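Local atomic coordinates of putative flavoprotein (Bacteroides eggerthii, PDB entry 4ICI), a protein that binds flavin mononucleotide in a flavodoxin-like fold and probably takes part in electron transfer. Residues A[19-24]-A[103-108]; A[53-58]-A[62-67]; A[90-95]-A[162-167]. One frame throughout, in Å; residues are numbered along the deposited sequence.

Contact 1 of 3, residues A[19-24]-A[103-108]; sequences AYFSAT and PRIINT. With FMN (flavin mononucleotide), chain B; EDO (1,2-ethanediol), chain E; EDO (1,2-ethanediol), chain G.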
loop_
_atom_site.group_PDB
_atom_site.type_symbol
_atom_site.label_atom_id
_atom_site.label_comp_id
_atom_site.label_asym_id
_atom_site.label_seq_id
_atom_site.Cartn_x
_atom_site.Cartn_y
_atom_site.Cartn_z
ATOM N N ALA A 19 -1.260 3.852 -5.519
ATOM C CA ALA A 19 0.150 3.625 -5.206
ATOM C C ALA A 19 0.281 2.237 -4.606
ATOM O O ALA A 19 -0.575 1.814 -3.826
ATOM C CB ALA A 19 0.669 4.715 -4.224
ATOM N N TYR A 20 1.347 1.521 -4.957
ATOM C CA TYR A 20 1.506 0.187 -4.425
ATOM C C TYR A 20 2.938 -0.271 -4.422
ATOM O O TYR A 20 3.713 0.102 -5.319
ATOM C CB TYR A 20 0.623 -0.833 -5.188
ATOM C CG TYR A 20 1.106 -1.054 -6.592
ATOM C CD1 TYR A 20 0.775 -0.178 -7.629
ATOM C CD2 TYR A 20 1.984 -2.083 -6.868
ATOM C CE1 TYR A 20 1.261 -0.377 -8.916
ATOM C CE2 TYR A 20 2.474 -2.272 -8.126
ATOM C CZ TYR A 20 2.111 -1.418 -9.153
ATOM O OH TYR A 20 2.612 -1.618 -10.433
ATOM N N PHE A 21 3.247 -1.097 -3.433
ATOM C CA PHE A 21 4.480 -1.869 -3.404
ATOM C C PHE A 21 4.123 -3.336 -3.648
ATOM O O PHE A 21 3.150 -3.867 -3.097
ATOM C CB PHE A 21 5.143 -1.711 -2.029
ATOM C CG PHE A 21 6.295 -2.662 -1.777
ATOM C CD1 PHE A 21 7.413 -2.654 -2.582
ATOM C CD2 PHE A 21 6.245 -3.543 -0.731
ATOM C CE1 PHE A 21 8.436 -3.530 -2.357
ATOM C CE2 PHE A 21 7.275 -4.413 -0.498
ATOM C CZ PHE A 21 8.381 -4.407 -1.328
ATOM N N SER A 22 4.918 -3.985 -4.493
ATOM C CA SER A 22 4.761 -5.397 -4.762
ATOM C C SER A 22 6.138 -6.007 -4.938
ATOM O O SER A 22 6.922 -5.548 -5.778
ATOM C CB SER A 22 3.935 -5.599 -6.014
ATOM O OG SER A 22 3.680 -6.980 -6.257
ATOM N N ALA A 23 6.439 -7.031 -4.158
ATOM C CA ALA A 23 7.722 -7.723 -4.275
ATOM C C ALA A 23 7.698 -8.883 -5.253
ATOM O O ALA A 23 8.711 -9.121 -5.948
ATOM C CB ALA A 23 8.199 -8.196 -2.892
ATOM N N THR A 24 6.585 -9.626 -5.301
ATOM C CA THR A 24 6.446 -10.740 -6.241
ATOM C C THR A 24 5.239 -10.685 -7.182
ATOM O O THR A 24 4.852 -11.722 -7.762
ATOM C CB THR A 24 6.474 -12.111 -5.533
ATOM O OG1 THR A 24 5.563 -12.152 -4.442
ATOM C CG2 THR A 24 7.912 -12.457 -5.052
ATOM N N PRO A 103 4.858 -3.376 4.808
ATOM C CA PRO A 103 6.304 -3.227 4.632
ATOM C C PRO A 103 6.762 -1.806 4.903
ATOM O O PRO A 103 6.029 -0.844 4.618
ATOM C CB PRO A 103 6.518 -3.627 3.166
ATOM C CG PRO A 103 5.350 -4.535 2.843
ATOM C CD PRO A 103 4.208 -3.938 3.620
ATOM N N ARG A 104 7.974 -1.669 5.444
ATOM C CA ARG A 104 8.459 -0.351 5.829
ATOM C C ARG A 104 8.605 0.637 4.675
ATOM O O ARG A 104 8.575 1.842 4.899
ATOM C CB ARG A 104 9.754 -0.454 6.615
ATOM C CG ARG A 104 9.762 -1.391 7.826
ATOM C CD ARG A 104 8.691 -1.157 8.807
ATOM N NE ARG A 104 8.872 -1.978 10.006
ATOM C CZ ARG A 104 7.982 -2.049 10.997
ATOM N NH1 ARG A 104 6.850 -1.345 10.923
ATOM N NH2 ARG A 104 8.270 -2.748 12.087
ATOM N N ILE A 105 8.718 0.142 3.444
ATOM C CA ILE A 105 8.740 1.062 2.306
ATOM C C ILE A 105 7.437 1.857 2.166
ATOM O O ILE A 105 7.425 2.938 1.612
ATOM C CB ILE A 105 9.116 0.322 0.981
ATOM C CG1 ILE A 105 9.643 1.299 -0.086
ATOM C CG2 ILE A 105 7.945 -0.548 0.506
ATOM C CD1 ILE A 105 10.270 0.618 -1.291
ATOM N N ILE A 106 6.345 1.333 2.727
ATOM C CA ILE A 106 5.101 2.093 2.770
ATOM C C ILE A 106 5.263 3.338 3.662
ATOM O O ILE A 106 4.780 4.418 3.319
ATOM C CB ILE A 106 3.913 1.211 3.208
ATOM C CG1 ILE A 106 3.666 0.105 2.162
ATOM C CG2 ILE A 106 2.664 2.069 3.402
ATOM C CD1 ILE A 106 3.477 0.570 0.672
ATOM N N ASN A 107 5.961 3.183 4.777
ATOM C CA ASN A 107 6.295 4.334 5.607
ATOM C C ASN A 107 7.179 5.330 4.831
ATOM O O ASN A 107 6.991 6.550 4.906
ATOM C CB ASN A 107 6.991 3.911 6.904
ATOM C CG ASN A 107 6.172 2.927 7.722
ATOM O OD1 ASN A 107 6.227 1.708 7.497
ATOM N ND2 ASN A 107 5.396 3.448 8.675
ATOM N N THR A 108 8.165 4.820 4.076
ATOM C CA THR A 108 8.983 5.727 3.257
ATOM C C THR A 108 8.104 6.522 2.282
ATOM O O THR A 108 8.257 7.748 2.150
ATOM C CB THR A 108 10.049 4.979 2.456
ATOM O OG1 THR A 108 10.715 4.072 3.341
ATOM C CG2 THR A 108 11.019 5.947 1.777
HETATM N N1 FMN B . 1.008 -13.436 4.559
HETATM C C2 FMN B . 0.109 -13.407 5.596
HETATM O O2 FMN B . -1.029 -13.834 5.410
HETATM N N3 FMN B . 0.499 -12.911 6.832
HETATM C C4 FMN B . 1.787 -12.473 7.093
HETATM O O4 FMN B . 2.005 -11.997 8.223
HETATM C C4A FMN B . 2.718 -12.537 6.043
HETATM N N5 FMN B . 4.054 -12.133 6.251
HETATM C C5A FMN B . 4.929 -12.180 5.157
HETATM C C6 FMN B . 6.252 -11.749 5.324
HETATM C C7 FMN B . 7.132 -11.767 4.272
HETATM C C7M FMN B . 8.531 -11.257 4.453
HETATM C C8 FMN B . 6.727 -12.200 3.021
HETATM C C8M FMN B . 7.707 -12.236 1.871
HETATM C C9 FMN B . 5.421 -12.639 2.847
HETATM C C9A FMN B . 4.493 -12.618 3.907
HETATM N N10 FMN B . 3.167 -13.045 3.735
HETATM C C10 FMN B . 2.291 -12.999 4.792
HETATM C "C1'" FMN B . 2.689 -13.480 2.374
HETATM C "C2'" FMN B . 2.405 -12.215 1.516
HETATM O "O2'" FMN B . 1.587 -11.261 2.152
HETATM C "C3'" FMN B . 1.657 -12.569 0.215
HETATM O "O3'" FMN B . 2.311 -13.696 -0.451
HETATM C "C4'" FMN B . 1.461 -11.357 -0.746
HETATM O "O4'" FMN B . 0.431 -11.710 -1.638
HETATM C "C5'" FMN B . 2.774 -11.112 -1.581
HETATM O "O5'" FMN B . 2.490 -10.003 -2.394
HETATM P P FMN B . 3.470 -9.507 -3.558
HETATM O O1P FMN B . 3.504 -10.667 -4.566
HETATM O O2P FMN B . 2.978 -8.237 -4.065
HETATM O O3P FMN B . 4.873 -9.258 -2.994
HETATM C C1 EDO E . 7.520 -1.630 -8.223
HETATM O O1 EDO E . 8.763 -2.290 -7.930
HETATM C C2 EDO E . 6.377 -1.955 -7.244
HETATM O O2 EDO E . 6.802 -2.209 -5.929
HETATM C C1 EDO G . 4.712 -3.720 -10.237
HETATM O O1 EDO G . 4.656 -2.718 -11.252
HETATM C C2 EDO G . 5.336 -5.095 -10.541
HETATM O O2 EDO G . 4.609 -6.021 -11.410
#
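The phosphate-binding loop of a flavodoxin-like fold leaves strand 16-20 here, and Phe21, at this exit, lies against the start of helix 104-112. Ile105 sets its CG2 methyl over one face of the Phe21 ring, a CH-pi contact 3.7 Å from the ring centroid and 18° off the normal, displaced toward CG. Pro103 meets the same ring at its edge, with CG 3.8 Å from Phe21 CD2. Ile106 reaches the stem of the side chain rather than the ring: its CD1 comes to 3.9 Å from Phe21 CB. With CG anti to the backbone N (chi1 169°), the phenyl group of Phe21 is carried across to the helix, while the chain beyond it turns to the cofactor. With an alanine here, the Ile105 methyl and the Pro103 ring would probably face a gap and the start of the phosphate loop could shift. That loop grips the FMN phosphate by all three terminal oxygens: Ser22 OG donates to O2P at 2.6 Å, Thr24 OG1 to O1P at 2.5 Å, and the backbone N atoms of Ala23 and Thr24 both donate to O3P. An ethanediol, probably from the crystallisation liquor, takes the Ser22 N-H at its O2, 3.0 Å away. The ring of Tyr51 also meets that of Phe21, with the planes at about 60°. Ile106 packs on Ile93 and Tyr95 of strand 90-96, so the helix lies against that strand, which is hydrogen-bonded through its backbone to Ala19 and Phe21.

Contact 2 of 3, residues A[53-58]-A[62-67]; sequences SADLDW and RSRSSV. With FMN (flavin mononucleotide), chain B.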
loop_
_atom_site.group_PDB
_atom_site.type_symbol
_atom_site.label_atom_id
_atom_site.label_comp_id
_atom_site.label_asym_id
_atom_site.label_seq_id
_atom_site.Cartn_x
_atom_site.Cartn_y
_atom_site.Cartn_z
ATOM N N SER A 53 14.724 -13.015 -3.674
ATOM C CA SER A 53 14.061 -14.107 -2.954
ATOM C C SER A 53 14.665 -14.294 -1.566
ATOM O O SER A 53 13.939 -14.496 -0.585
ATOM C CB SER A 53 14.118 -15.405 -3.756
ATOM O OG SER A 53 13.457 -15.233 -4.984
ATOM N N ALA A 54 15.991 -14.204 -1.456
ATOM C CA ALA A 54 16.639 -14.319 -0.168
ATOM C C ALA A 54 16.166 -13.230 0.797
ATOM O O ALA A 54 15.932 -13.498 1.981
ATOM C CB ALA A 54 18.167 -14.252 -0.330
ATOM N N ASP A 55 16.037 -12.006 0.292
ATOM C CA ASP A 55 15.545 -10.903 1.094
ATOM C C ASP A 55 14.183 -11.205 1.707
ATOM O O ASP A 55 13.863 -10.707 2.795
ATOM C CB ASP A 55 15.402 -9.627 0.278
ATOM C CG ASP A 55 16.731 -8.978 -0.124
ATOM O OD1 ASP A 55 17.794 -9.274 0.459
ATOM O OD2 ASP A 55 16.638 -8.082 -0.989
ATOM N N LEU A 56 13.362 -11.943 0.955
ATOM C CA LEU A 56 11.978 -12.258 1.334
ATOM C C LEU A 56 11.815 -13.532 2.168
ATOM O O LEU A 56 10.693 -13.962 2.434
ATOM C CB LEU A 56 11.137 -12.337 0.066
ATOM C CG LEU A 56 11.105 -11.057 -0.778
ATOM C CD1 LEU A 56 10.464 -11.290 -2.192
ATOM C CD2 LEU A 56 10.442 -9.882 -0.044
ATOM N N ASP A 57 12.919 -14.105 2.627
ATOM C CA ASP A 57 12.871 -15.356 3.367
ATOM C C ASP A 57 12.491 -15.072 4.815
ATOM O O ASP A 57 13.328 -14.722 5.655
ATOM C CB ASP A 57 14.207 -16.102 3.282
ATOM C CG ASP A 57 14.141 -17.497 3.915
ATOM O OD1 ASP A 57 13.083 -17.831 4.508
ATOM O OD2 ASP A 57 15.162 -18.237 3.835
ATOM N N TRP A 58 11.202 -15.254 5.110
ATOM C CA TRP A 58 10.694 -15.048 6.471
ATOM C C TRP A 58 11.127 -16.105 7.485
ATOM O O TRP A 58 10.900 -15.924 8.676
ATOM C CB TRP A 58 9.154 -14.925 6.464
ATOM C CG TRP A 58 8.482 -16.146 6.009
ATOM C CD1 TRP A 58 8.354 -17.338 6.709
ATOM C CD2 TRP A 58 7.838 -16.349 4.762
ATOM N NE1 TRP A 58 7.679 -18.250 5.951
ATOM C CE2 TRP A 58 7.338 -17.670 4.756
ATOM C CE3 TRP A 58 7.608 -15.543 3.659
ATOM C CZ2 TRP A 58 6.634 -18.202 3.673
ATOM C CZ3 TRP A 58 6.914 -16.065 2.573
ATOM C CH2 TRP A 58 6.426 -17.384 2.593
ATOM N N ARG A 62 17.840 -13.225 9.770
ATOM C CA ARG A 62 18.816 -12.267 9.265
ATOM C C ARG A 62 18.488 -11.774 7.848
ATOM O O ARG A 62 19.235 -10.986 7.289
ATOM C CB ARG A 62 20.231 -12.884 9.271
ATOM C CG ARG A 62 20.763 -13.214 10.672
ATOM C CD ARG A 62 22.172 -13.811 10.586
ATOM N N SER A 63 17.375 -12.211 7.264
ATOM C CA SER A 63 17.003 -11.690 5.947
ATOM C C SER A 63 16.681 -10.212 6.011
ATOM O O SER A 63 16.271 -9.691 7.070
ATOM C CB SER A 63 15.809 -12.432 5.361
ATOM O OG SER A 63 14.621 -12.137 6.090
ATOM N N ARG A 64 16.783 -9.558 4.860
ATOM C CA ARG A 64 16.491 -8.142 4.777
ATOM C C ARG A 64 15.088 -7.835 5.307
ATOM O O ARG A 64 14.901 -6.887 6.083
ATOM C CB ARG A 64 16.624 -7.692 3.345
ATOM C CG ARG A 64 16.290 -6.238 3.069
ATOM C CD ARG A 64 16.312 -5.970 1.618
ATOM N NE ARG A 64 15.995 -4.586 1.286
ATOM C CZ ARG A 64 15.848 -4.146 0.038
ATOM N NH1 ARG A 64 16.000 -4.991 -0.973
ATOM N NH2 ARG A 64 15.528 -2.889 -0.202
ATOM N N SER A 65 14.116 -8.660 4.926
ATOM C CA SER A 65 12.739 -8.410 5.354
ATOM C C SER A 65 12.571 -8.628 6.860
ATOM O O SER A 65 11.869 -7.860 7.507
ATOM C CB SER A 65 11.732 -9.231 4.553
ATOM O OG SER A 65 11.875 -10.638 4.704
ATOM N N SER A 66 13.261 -9.615 7.427
ATOM C CA SER A 66 13.171 -9.825 8.873
ATOM C C SER A 66 13.752 -8.655 9.645
ATOM O O SER A 66 13.176 -8.204 10.628
ATOM C CB SER A 66 13.890 -11.106 9.279
ATOM O OG SER A 66 13.204 -12.229 8.792
ATOM N N VAL A 67 14.906 -8.176 9.198
ATOM C CA VAL A 67 15.589 -7.036 9.828
ATOM C C VAL A 67 14.708 -5.788 9.746
ATOM O O VAL A 67 14.526 -5.074 10.722
ATOM C CB VAL A 67 16.971 -6.824 9.186
ATOM C CG1 VAL A 67 17.597 -5.462 9.595
ATOM C CG2 VAL A 67 17.866 -8.033 9.513
HETATM N N1 FMN B . 1.008 -13.436 4.559
HETATM C C2 FMN B . 0.109 -13.407 5.596
HETATM O O2 FMN B . -1.029 -13.834 5.410
HETATM N N3 FMN B . 0.499 -12.911 6.832
HETATM C C4 FMN B . 1.787 -12.473 7.093
HETATM O O4 FMN B . 2.005 -11.997 8.223
HETATM C C4A FMN B . 2.718 -12.537 6.043
HETATM N N5 FMN B . 4.054 -12.133 6.251
HETATM C C5A FMN B . 4.929 -12.180 5.157
HETATM C C6 FMN B . 6.252 -11.749 5.324
HETATM C C7 FMN B . 7.132 -11.767 4.272
HETATM C C7M FMN B . 8.531 -11.257 4.453
HETATM C C8 FMN B . 6.727 -12.200 3.021
HETATM C C8M FMN B . 7.707 -12.236 1.871
HETATM C C9 FMN B . 5.421 -12.639 2.847
HETATM C C9A FMN B . 4.493 -12.618 3.907
HETATM N N10 FMN B . 3.167 -13.045 3.735
HETATM C C10 FMN B . 2.291 -12.999 4.792
HETATM C "C1'" FMN B . 2.689 -13.480 2.374
HETATM C "C2'" FMN B . 2.405 -12.215 1.516
HETATM O "O2'" FMN B . 1.587 -11.261 2.152
HETATM C "C3'" FMN B . 1.657 -12.569 0.215
HETATM O "O3'" FMN B . 2.311 -13.696 -0.451
HETATM C "C4'" FMN B . 1.461 -11.357 -0.746
HETATM O "O4'" FMN B . 0.431 -11.710 -1.638
HETATM C "C5'" FMN B . 2.774 -11.112 -1.581
HETATM O "O5'" FMN B . 2.490 -10.003 -2.394
HETATM P P FMN B . 3.470 -9.507 -3.558
HETATM O O1P FMN B . 3.504 -10.667 -4.566
HETATM O O2P FMN B . 2.978 -8.237 -4.065
HETATM O O3P FMN B . 4.873 -9.258 -2.994
HETATM O O HOH W 1 18.541 -10.578 2.772
HETATM O O HOH W 2 12.640 -14.969 10.749
#
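Asp55 O receives two bonds from Ser65 on the first turn of helix 64-70, one from the backbone N at 3.0 Å and one from OG at 2.8 Å; both donors lie in the carbonyl plane, and the hydroxyl is on a lone pair. The Asp55 side chain crosses the extended Arg64 chain at a slant, over CB and CD, and OD2 forms a salt bridge with NH1 at 3.2 Å. That oxygen lies in the guanidinium plane, at its edge, but is itself approached from above the carboxylate, the two planes being 89° apart. A water joins Asp55 OD1 to Arg64 N. Further along, Ser63 is the helix N-cap: with OG held between its backbone N and carbonyl carbon (chi1 69°), it accepts from Ser66 N and lies 2.9 Å from Asp57 O. Arg64 is positioned from outside by Gln49 O, which also takes NH1, and by a cation-pi contact with Tyr51. Asn60 O accepts from Ser66 OG. Toward the flavin, Ser65 OG is 3.4 Å from FMN C7M, Leu56 O is 3.5 Å from FMN C8M, and the Trp58 ring lies by C8 and C9. Chemically, a doubly bonded carbonyl, a capped helix start and an ion pair tie the loop to helix 64-70, while the dimethylbenzene end of the isoalloxazine has mixed polar and aromatic neighbours.

Contact 3 of 3, residues A[90-95]-A[162-167]; sequences VVFIGY and RAWLDV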
loop_
_atom_site.group_PDB
_atom_site.type_symbol
_atom_site.label_atom_id
_atom_site.label_comp_id
_atom_site.label_asym_id
_atom_site.label_seq_id
_atom_site.Cartn_x
_atom_site.Cartn_y
_atom_site.Cartn_z
ATOM N N VAL A 90 -7.625 11.352 -3.985
ATOM C CA VAL A 90 -7.714 10.063 -3.296
ATOM C C VAL A 90 -6.439 9.296 -3.646
ATOM O O VAL A 90 -6.047 9.229 -4.832
ATOM C CB VAL A 90 -8.920 9.272 -3.794
ATOM C CG1 VAL A 90 -8.985 7.893 -3.177
ATOM C CG2 VAL A 90 -10.238 10.073 -3.575
ATOM N N VAL A 91 -5.804 8.718 -2.632
ATOM C CA VAL A 91 -4.617 7.895 -2.832
ATOM C C VAL A 91 -4.854 6.552 -2.142
ATOM O O VAL A 91 -5.013 6.456 -0.902
ATOM C CB VAL A 91 -3.347 8.574 -2.296
ATOM C CG1 VAL A 91 -2.115 7.642 -2.449
ATOM C CG2 VAL A 91 -3.094 9.914 -2.986
ATOM N N PHE A 92 -4.977 5.483 -2.946
ATOM C CA PHE A 92 -4.970 4.126 -2.431
ATOM C C PHE A 92 -3.510 3.735 -2.247
ATOM O O PHE A 92 -2.670 4.130 -3.072
ATOM C CB PHE A 92 -5.656 3.163 -3.411
ATOM C CG PHE A 92 -7.133 3.373 -3.553
ATOM C CD1 PHE A 92 -7.659 4.261 -4.497
ATOM C CD2 PHE A 92 -7.995 2.675 -2.736
ATOM C CE1 PHE A 92 -9.021 4.441 -4.622
ATOM C CE2 PHE A 92 -9.376 2.868 -2.839
ATOM C CZ PHE A 92 -9.874 3.740 -3.802
ATOM N N ILE A 93 -3.218 3.014 -1.165
ATOM C CA ILE A 93 -1.867 2.574 -0.861
ATOM C C ILE A 93 -1.881 1.069 -0.637
ATOM O O ILE A 93 -2.458 0.581 0.345
ATOM C CB ILE A 93 -1.295 3.245 0.389
ATOM C CG1 ILE A 93 -1.333 4.762 0.256
ATOM C CG2 ILE A 93 0.121 2.755 0.636
ATOM C CD1 ILE A 93 -0.844 5.541 1.505
ATOM N N GLY A 94 -1.297 0.312 -1.577
ATOM C CA GLY A 94 -1.320 -1.114 -1.532
ATOM C C GLY A 94 0.005 -1.765 -1.206
ATOM O O GLY A 94 1.093 -1.242 -1.518
ATOM N N TYR A 95 -0.087 -2.933 -0.586
ATOM C CA TYR A 95 1.098 -3.651 -0.108
ATOM C C TYR A 95 0.782 -5.117 0.138
ATOM O O TYR A 95 -0.340 -5.477 0.462
ATOM C CB TYR A 95 1.677 -3.000 1.174
ATOM C CG TYR A 95 0.641 -2.704 2.248
ATOM C CD1 TYR A 95 -0.053 -1.499 2.250
ATOM C CD2 TYR A 95 0.344 -3.618 3.213
ATOM C CE1 TYR A 95 -1.030 -1.252 3.218
ATOM C CE2 TYR A 95 -0.618 -3.377 4.175
ATOM C CZ TYR A 95 -1.302 -2.199 4.176
ATOM O OH TYR A 95 -2.288 -1.935 5.118
ATOM N N ARG A 162 -16.469 -1.989 -6.499
ATOM C CA ARG A 162 -17.469 -0.943 -6.493
ATOM C C ARG A 162 -18.280 -0.953 -5.199
ATOM O O ARG A 162 -18.589 0.104 -4.667
ATOM C CB ARG A 162 -18.357 -1.037 -7.742
ATOM C CG ARG A 162 -17.536 -0.743 -8.997
ATOM C CD ARG A 162 -18.399 -0.463 -10.227
ATOM N NE ARG A 162 -17.558 -0.308 -11.414
ATOM C CZ ARG A 162 -16.761 0.736 -11.663
ATOM N NH1 ARG A 162 -16.675 1.770 -10.814
ATOM N NH2 ARG A 162 -16.041 0.755 -12.783
ATOM N N ALA A 163 -18.600 -2.134 -4.680
ATOM C CA ALA A 163 -19.379 -2.223 -3.441
ATOM C C ALA A 163 -18.578 -1.639 -2.263
ATOM O O ALA A 163 -19.098 -0.875 -1.454
ATOM C CB ALA A 163 -19.794 -3.704 -3.162
ATOM N N TRP A 164 -17.307 -2.025 -2.152
ATOM C CA TRP A 164 -16.407 -1.456 -1.145
ATOM C C TRP A 164 -16.392 0.076 -1.214
ATOM O O TRP A 164 -16.539 0.776 -0.192
ATOM C CB TRP A 164 -15.005 -2.012 -1.396
ATOM C CG TRP A 164 -13.836 -1.282 -0.759
ATOM C CD1 TRP A 164 -13.776 -0.639 0.456
ATOM C CD2 TRP A 164 -12.530 -1.218 -1.302
ATOM N NE1 TRP A 164 -12.498 -0.198 0.695
ATOM C CE2 TRP A 164 -11.712 -0.538 -0.372
ATOM C CE3 TRP A 164 -11.958 -1.704 -2.468
ATOM C CZ2 TRP A 164 -10.354 -0.323 -0.592
ATOM C CZ3 TRP A 164 -10.622 -1.460 -2.707
ATOM C CH2 TRP A 164 -9.829 -0.797 -1.771
ATOM N N LEU A 165 -16.186 0.613 -2.420
ATOM C CA LEU A 165 -16.061 2.061 -2.561
ATOM C C LEU A 165 -17.363 2.825 -2.275
ATOM O O LEU A 165 -17.333 3.949 -1.764
ATOM C CB LEU A 165 -15.425 2.444 -3.891
ATOM C CG LEU A 165 -14.011 1.848 -4.053
ATOM C CD1 LEU A 165 -13.394 2.385 -5.322
ATOM C CD2 LEU A 165 -13.115 2.069 -2.839
ATOM N N ASP A 166 -18.493 2.178 -2.497
ATOM C CA ASP A 166 -19.760 2.766 -2.059
ATOM C C ASP A 166 -19.882 2.796 -0.546
ATOM O O ASP A 166 -20.332 3.798 0.041
ATOM C CB ASP A 166 -20.955 1.992 -2.626
ATOM C CG ASP A 166 -21.200 2.259 -4.111
ATOM O OD1 ASP A 166 -20.629 3.228 -4.688
ATOM O OD2 ASP A 166 -22.014 1.496 -4.716
ATOM N N VAL A 167 -19.465 1.720 0.115
ATOM C CA VAL A 167 -19.507 1.682 1.594
ATOM C C VAL A 167 -18.675 2.810 2.193
ATOM O O VAL A 167 -19.098 3.468 3.160
ATOM C CB VAL A 167 -19.031 0.299 2.137
ATOM C CG1 VAL A 167 -18.747 0.308 3.652
ATOM C CG2 VAL A 167 -20.052 -0.775 1.793
#
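Phe92 points the edge of its ring at the face of Trp164, an offset edge-to-face pair with centroids 5.7 Å apart and planes at 70°. This joins the central strand of the five-stranded parallel sheet to the C-terminal helix 158-168, part of the helical cover on one side of the flavodoxin-like alpha/beta sandwich. The closest atoms of the pair are Phe92 CE2 and Trp164 CH2, 3.8 Å apart, so the far corner of the indole does the touching. A chi1 of 163° swings the long indole of Trp164 away from its own backbone N and inward from the helix to the sheet, where it and the phenyl ring pass each other pointing opposite ways. Leu165, the next residue along, arrives head-on: its CD2 methyl meets the end of the Phe92 ring at the edge, near its plane. The same CD2 methyl also sits 3.7 Å above the plane of the Trp164 ring, over its centre, so one leucine methyl is shared by both aromatic groups. All three side chains are buried. The indole N-H is satisfied on the sheet side by Glu149 O of strand 146-152, a bond likely to limit the rotation of the ring. Around them, Val121 of strand 119-125 touches both Phe92 and Trp164, and Leu34 of helix 26-38 does the same, while Leu165 packs on Val38 of that helix. Leu165 CD2 lies 3.8 Å from both Phe92 CZ and Phe92 CE2.

Contacts 1 and 3 meet through the sheet: strands 16-20 and 90-96 are neighbours, with Ala19 N 2.8 Å from Phe92 O and Ala19 O 2.8 Å from Gly94 N, both probable hydrogen bonds. Their centres are about 17 Å apart, and Ile106 CD1 of contact 1 packs 3.7 Å from Gly94 O. Contacts 1 and 2 hold opposite ends of FMN, the phosphate and the dimethylbenzene ring respectively, and touch where Ala23 CB lies 3.9 Å from Leu56 CD1. Contact 3 makes no contact with the flavin; its centre is about 29 Å from that of contact 2, on the other side of the chain's centre, and it belongs to the core.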